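PDB 1XFS: activator of Hsp90 ATPase homologue 1/2-like C-terminal domain-containing protein from Nitrosomonas europaea, which is of unknown function but, as an AHA1-family protein of helix-grip fold, may bind a hydrophobic ligand or a partner protein. Local coordinates for residues A[18-23]-A[162-167]; A[114-119]-A[151-156]. All coordinates share one frame; numbering follows the deposited sequence.

Contact 1 of 2, residues A[18-23]-A[162-167]; sequences LAVPVN and ELLKQE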
# COMPACT_ATOMS: atom_id res chain seq x y z
N LEU A 18 0.32 -20.19 19.44
CA LEU A 18 1.51 -21.00 19.20
C LEU A 18 2.38 -21.05 20.45
O LEU A 18 2.63 -20.02 21.08
CB LEU A 18 2.34 -20.44 18.04
CG LEU A 18 1.73 -20.45 16.64
CD1 LEU A 18 0.72 -19.31 16.52
CD2 LEU A 18 2.83 -20.28 15.60
N ALA A 19 2.85 -22.24 20.81
CA ALA A 19 3.69 -22.42 21.99
C ALA A 19 5.14 -22.13 21.64
O ALA A 19 6.03 -22.96 21.84
CB ALA A 19 3.54 -23.84 22.52
N VAL A 20 5.37 -20.92 21.13
CA VAL A 20 6.68 -20.46 20.73
C VAL A 20 6.76 -18.97 21.06
O VAL A 20 5.77 -18.26 20.97
CB VAL A 20 6.88 -20.66 19.20
CG1 VAL A 20 8.17 -20.00 18.74
CG2 VAL A 20 6.88 -22.14 18.88
N PRO A 21 7.95 -18.49 21.48
CA PRO A 21 8.14 -17.08 21.83
C PRO A 21 7.95 -16.17 20.61
O PRO A 21 8.19 -16.58 19.48
CB PRO A 21 9.57 -17.05 22.37
CG PRO A 21 10.23 -18.13 21.58
CD PRO A 21 9.21 -19.24 21.65
N VAL A 22 7.53 -14.93 20.87
CA VAL A 22 7.27 -13.97 19.81
C VAL A 22 8.47 -13.65 18.92
O VAL A 22 8.31 -13.41 17.72
CB VAL A 22 6.71 -12.64 20.39
CG1 VAL A 22 7.79 -11.91 21.18
CG2 VAL A 22 6.18 -11.77 19.26
N ASN A 23 9.66 -13.65 19.50
CA ASN A 23 10.86 -13.36 18.72
C ASN A 23 11.06 -14.41 17.64
O ASN A 23 11.42 -14.09 16.51
CB ASN A 23 12.09 -13.27 19.63
CG ASN A 23 12.44 -14.58 20.30
OD1 ASN A 23 11.61 -15.19 20.98
ND2 ASN A 23 13.67 -15.04 20.10
N GLU A 162 5.33 -26.06 13.96
CA GLU A 162 6.13 -27.28 13.91
C GLU A 162 7.58 -26.99 13.56
O GLU A 162 8.50 -27.58 14.12
CB GLU A 162 5.53 -28.26 12.89
CG GLU A 162 6.32 -29.54 12.73
CD GLU A 162 5.72 -30.45 11.67
OE1 GLU A 162 5.71 -30.06 10.48
OE2 GLU A 162 5.26 -31.55 12.02
N LEU A 163 7.78 -26.07 12.62
CA LEU A 163 9.11 -25.68 12.17
C LEU A 163 9.93 -25.00 13.26
O LEU A 163 11.08 -25.36 13.51
CB LEU A 163 9.00 -24.75 10.96
CG LEU A 163 10.30 -24.12 10.45
CD1 LEU A 163 11.18 -25.20 9.84
CD2 LEU A 163 9.97 -23.06 9.40
N LEU A 164 9.33 -24.00 13.91
CA LEU A 164 10.01 -23.25 14.95
C LEU A 164 10.38 -24.08 16.17
O LEU A 164 11.39 -23.82 16.81
CB LEU A 164 9.14 -22.06 15.37
CG LEU A 164 8.88 -21.05 14.24
CD1 LEU A 164 7.97 -19.94 14.75
CD2 LEU A 164 10.21 -20.47 13.75
N LYS A 165 9.57 -25.09 16.48
CA LYS A 165 9.86 -25.94 17.62
C LYS A 165 11.10 -26.81 17.42
O LYS A 165 11.87 -27.02 18.35
CB LYS A 165 8.65 -26.82 17.96
CG LYS A 165 7.50 -26.05 18.58
CD LYS A 165 6.36 -26.97 18.95
CE LYS A 165 5.24 -26.21 19.62
NZ LYS A 165 4.08 -27.09 19.91
N GLN A 166 11.29 -27.30 16.20
CA GLN A 166 12.44 -28.16 15.91
C GLN A 166 13.71 -27.39 15.52
O GLN A 166 14.81 -27.92 15.63
CB GLN A 166 12.09 -29.16 14.81
CG GLN A 166 10.97 -30.11 15.21
CD GLN A 166 11.25 -30.83 16.52
OE1 GLN A 166 12.22 -31.58 16.63
NE2 GLN A 166 10.41 -30.60 17.52
N GLU A 167 13.54 -26.16 15.07
CA GLU A 167 14.69 -25.34 14.68
C GLU A 167 15.01 -24.38 15.83
O GLU A 167 16.00 -23.65 15.78
CB GLU A 167 14.35 -24.54 13.42
CG GLU A 167 15.54 -23.83 12.78
CD GLU A 167 16.49 -24.79 12.08
OE1 GLU A 167 17.00 -25.72 12.73
OE2 GLU A 167 16.73 -24.60 10.87
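With CG1 of Val20 anti to the backbone N (chi1 172°) and CG2 anti to the carbonyl carbon, both methyls of the valine are spread against helix 149-167. The two methyls straddle Leu164 CB; from there Val20 CG1 goes on to meet Leu164 CD1 at 4.0 Å, while Val20 CG2 touches Lys165 CG at 4.0 Å. Leu164 and Lys165 both turn CG anti to their carbonyl carbons. Val20 and Leu164 cross at about a right angle, and both are buried; Val25, on helix 22-30, touches each of them and continues this apolar patch. The lysine chain stays extended beyond CG and runs past Ala19, bringing Lys165 CE to 4.0 Å from the carbonyl oxygen Ala19 O and 4.1 Å from Ala19 CB. The lysine touches Ala19 through its methylene chain; no hydrogen bond joins the two segments. Polar ties lie just beside them: Glu161 OE1 accepts from Ala19 N and forms a long, weak ion pair with Lys165 NZ, so one carboxylate oxygen serves both sides of the contact. The loop itself bends in an inverse gamma turn centred on Ala19, with a weak bond of 2.9 Å from Val20 N to Leu18 O, and Val20 O accepts from Thr127 OG1. Pro21 then takes the N-cap position of helix 22-30. The arrangement packs the C-terminal end of the long helix on the link between the first strand and the first helix, as in the helix-grip fold of the Bet v 1-like clan.

Contact 2 of 2, residues A[114-119]-A[151-156]; sequences MTAVIE and EGWGTT
Trp153 reaches from helix 149-167 to Met114, Ala116 and Ile118 and meets them with the outer edge of its six-membered ring. CG of the tryptophan lies anti to the carbonyl carbon, which carries the indole away from the helix with its benzo edge foremost. The three side chains, from alternate residues, touch that edge in turn, each near the ring plane. SE of Met114, a selenomethionine, is 3.9 Å from Trp153 CZ2, Ala116 CB is 4.1 Å from Trp153 CH2, and Ile118 CD1 is 4.4 Å from Trp153 CZ3. The selenium of Met114 sits 5.2 Å from the centroid of the six-membered ring of Trp153 and 76° off its normal, a Met-aromatic contact at the edge. Met114 places CG between its backbone N and carbonyl carbon (chi1 66°), and its chain bends at chi3. The selenomethionine side chain and the indole slide past each other in opposite directions. Ala131 of the adjoining strand also touches Trp153, and the Phe149 ring meets it with planes about 35° apart. On the helix, Thr156 OG1 donates to Trp153 O at 2.7 Å, while Thr155 OG1 donates to Glu151 O at 3.0 Å from the face of that carbonyl opposite to Thr155 N. Both threonine hydroxyls are thus turned back onto their own helix rather than across to the strand. No hydrogen bond spans the segments; the contact is apolar, probably mainly dispersion, and the edge geometry is consistent with a weak attraction between ring C-H groups and the selenium.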
# COMPACT_ATOMS: atom_id res chain seq x y z
N MSE A 114 -5.15 -9.24 -2.34
CA MSE A 114 -5.44 -9.12 -0.93
C MSE A 114 -4.38 -8.34 -0.17
O MSE A 114 -3.28 -8.11 -0.66
CB MSE A 114 -5.52 -10.52 -0.30
CG MSE A 114 -4.19 -11.28 -0.31
SE MSE A 114 -4.19 -12.85 0.82
CE MSE A 114 -3.98 -14.23 -0.52
N THR A 115 -4.74 -7.93 1.04
CA THR A 115 -3.79 -7.27 1.93
C THR A 115 -3.90 -8.11 3.19
O THR A 115 -4.99 -8.34 3.71
CB THR A 115 -4.13 -5.81 2.24
OG1 THR A 115 -3.89 -5.01 1.07
CG2 THR A 115 -3.24 -5.28 3.38
N ALA A 116 -2.75 -8.59 3.64
CA ALA A 116 -2.68 -9.43 4.82
C ALA A 116 -2.16 -8.62 5.99
O ALA A 116 -1.18 -7.89 5.87
CB ALA A 116 -1.75 -10.61 4.55
N VAL A 117 -2.83 -8.74 7.12
CA VAL A 117 -2.41 -8.06 8.33
C VAL A 117 -2.16 -9.16 9.34
O VAL A 117 -3.06 -9.95 9.64
CB VAL A 117 -3.49 -7.09 8.85
CG1 VAL A 117 -3.04 -6.50 10.19
CG2 VAL A 117 -3.73 -5.97 7.85
N ILE A 118 -0.94 -9.23 9.83
CA ILE A 118 -0.56 -10.25 10.80
C ILE A 118 -0.21 -9.55 12.11
O ILE A 118 0.66 -8.70 12.13
CB ILE A 118 0.67 -11.05 10.33
CG1 ILE A 118 0.40 -11.69 8.98
CG2 ILE A 118 1.03 -12.09 11.38
CD1 ILE A 118 -0.85 -12.56 8.93
N GLU A 119 -0.91 -9.90 13.19
CA GLU A 119 -0.62 -9.29 14.48
C GLU A 119 -0.16 -10.33 15.48
O GLU A 119 -0.73 -11.42 15.55
CB GLU A 119 -1.86 -8.56 15.01
CG GLU A 119 -2.27 -7.36 14.17
CD GLU A 119 -3.38 -6.56 14.81
OE1 GLU A 119 -3.74 -5.49 14.25
OE2 GLU A 119 -3.91 -6.99 15.86
N GLU A 151 -8.90 -23.50 5.79
CA GLU A 151 -8.11 -24.73 5.88
C GLU A 151 -6.66 -24.48 5.49
O GLU A 151 -5.74 -24.88 6.20
CB GLU A 151 -8.69 -25.81 4.97
CG GLU A 151 -7.93 -27.13 5.04
CD GLU A 151 -8.39 -28.15 4.01
OE1 GLU A 151 -7.88 -29.29 4.03
OE2 GLU A 151 -9.26 -27.80 3.19
N GLY A 152 -6.48 -23.82 4.35
CA GLY A 152 -5.14 -23.53 3.86
C GLY A 152 -4.30 -22.74 4.84
O GLY A 152 -3.22 -23.18 5.23
N TRP A 153 -4.78 -21.57 5.23
CA TRP A 153 -4.06 -20.73 6.18
C TRP A 153 -3.88 -21.45 7.51
O TRP A 153 -2.83 -21.34 8.14
CB TRP A 153 -4.79 -19.40 6.37
CG TRP A 153 -4.54 -18.43 5.25
CD1 TRP A 153 -4.72 -18.65 3.91
CD2 TRP A 153 -4.05 -17.08 5.37
NE1 TRP A 153 -4.37 -17.53 3.20
CE2 TRP A 153 -3.96 -16.55 4.07
CE3 TRP A 153 -3.69 -16.27 6.46
CZ2 TRP A 153 -3.51 -15.25 3.82
CZ3 TRP A 153 -3.24 -14.98 6.21
CH2 TRP A 153 -3.16 -14.48 4.90
N GLY A 154 -4.90 -22.18 7.93
CA GLY A 154 -4.81 -22.92 9.18
C GLY A 154 -3.67 -23.92 9.15
O GLY A 154 -2.94 -24.08 10.13
N THR A 155 -3.52 -24.59 8.02
CA THR A 155 -2.46 -25.58 7.84
C THR A 155 -1.08 -24.92 7.85
O THR A 155 -0.13 -25.48 8.40
CB THR A 155 -2.65 -26.36 6.52
OG1 THR A 155 -3.83 -27.16 6.60
CG2 THR A 155 -1.45 -27.27 6.25
N THR A 156 -0.96 -23.74 7.25
CA THR A 156 0.33 -23.08 7.22
C THR A 156 0.79 -22.69 8.62
O THR A 156 1.97 -22.80 8.93
CB THR A 156 0.33 -21.81 6.30
OG1 THR A 156 -0.51 -20.79 6.87
CG2 THR A 156 -0.17 -22.16 4.91

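Overall arrangement
From the N terminus, strand 11-18 leads into the loop before helix 22-30, where contact 1 closes a loop of nearly the whole domain by meeting the C-terminal end of helix 149-167. Contact 2 lies within that loop: strand 115-122, an inner strand of the antiparallel sheet between 127-134 and 85-89, is joined over a much shorter span to the N-terminal part of the same helix. The two contacts nest without crossing. The centres of contact 1 and contact 2 are about 17 Å apart and their nearest atoms about 7 Å apart, without touching. They join the long helix at two places, contact 2 to the sheet interior and contact 1 to the link between edge strand and first helix.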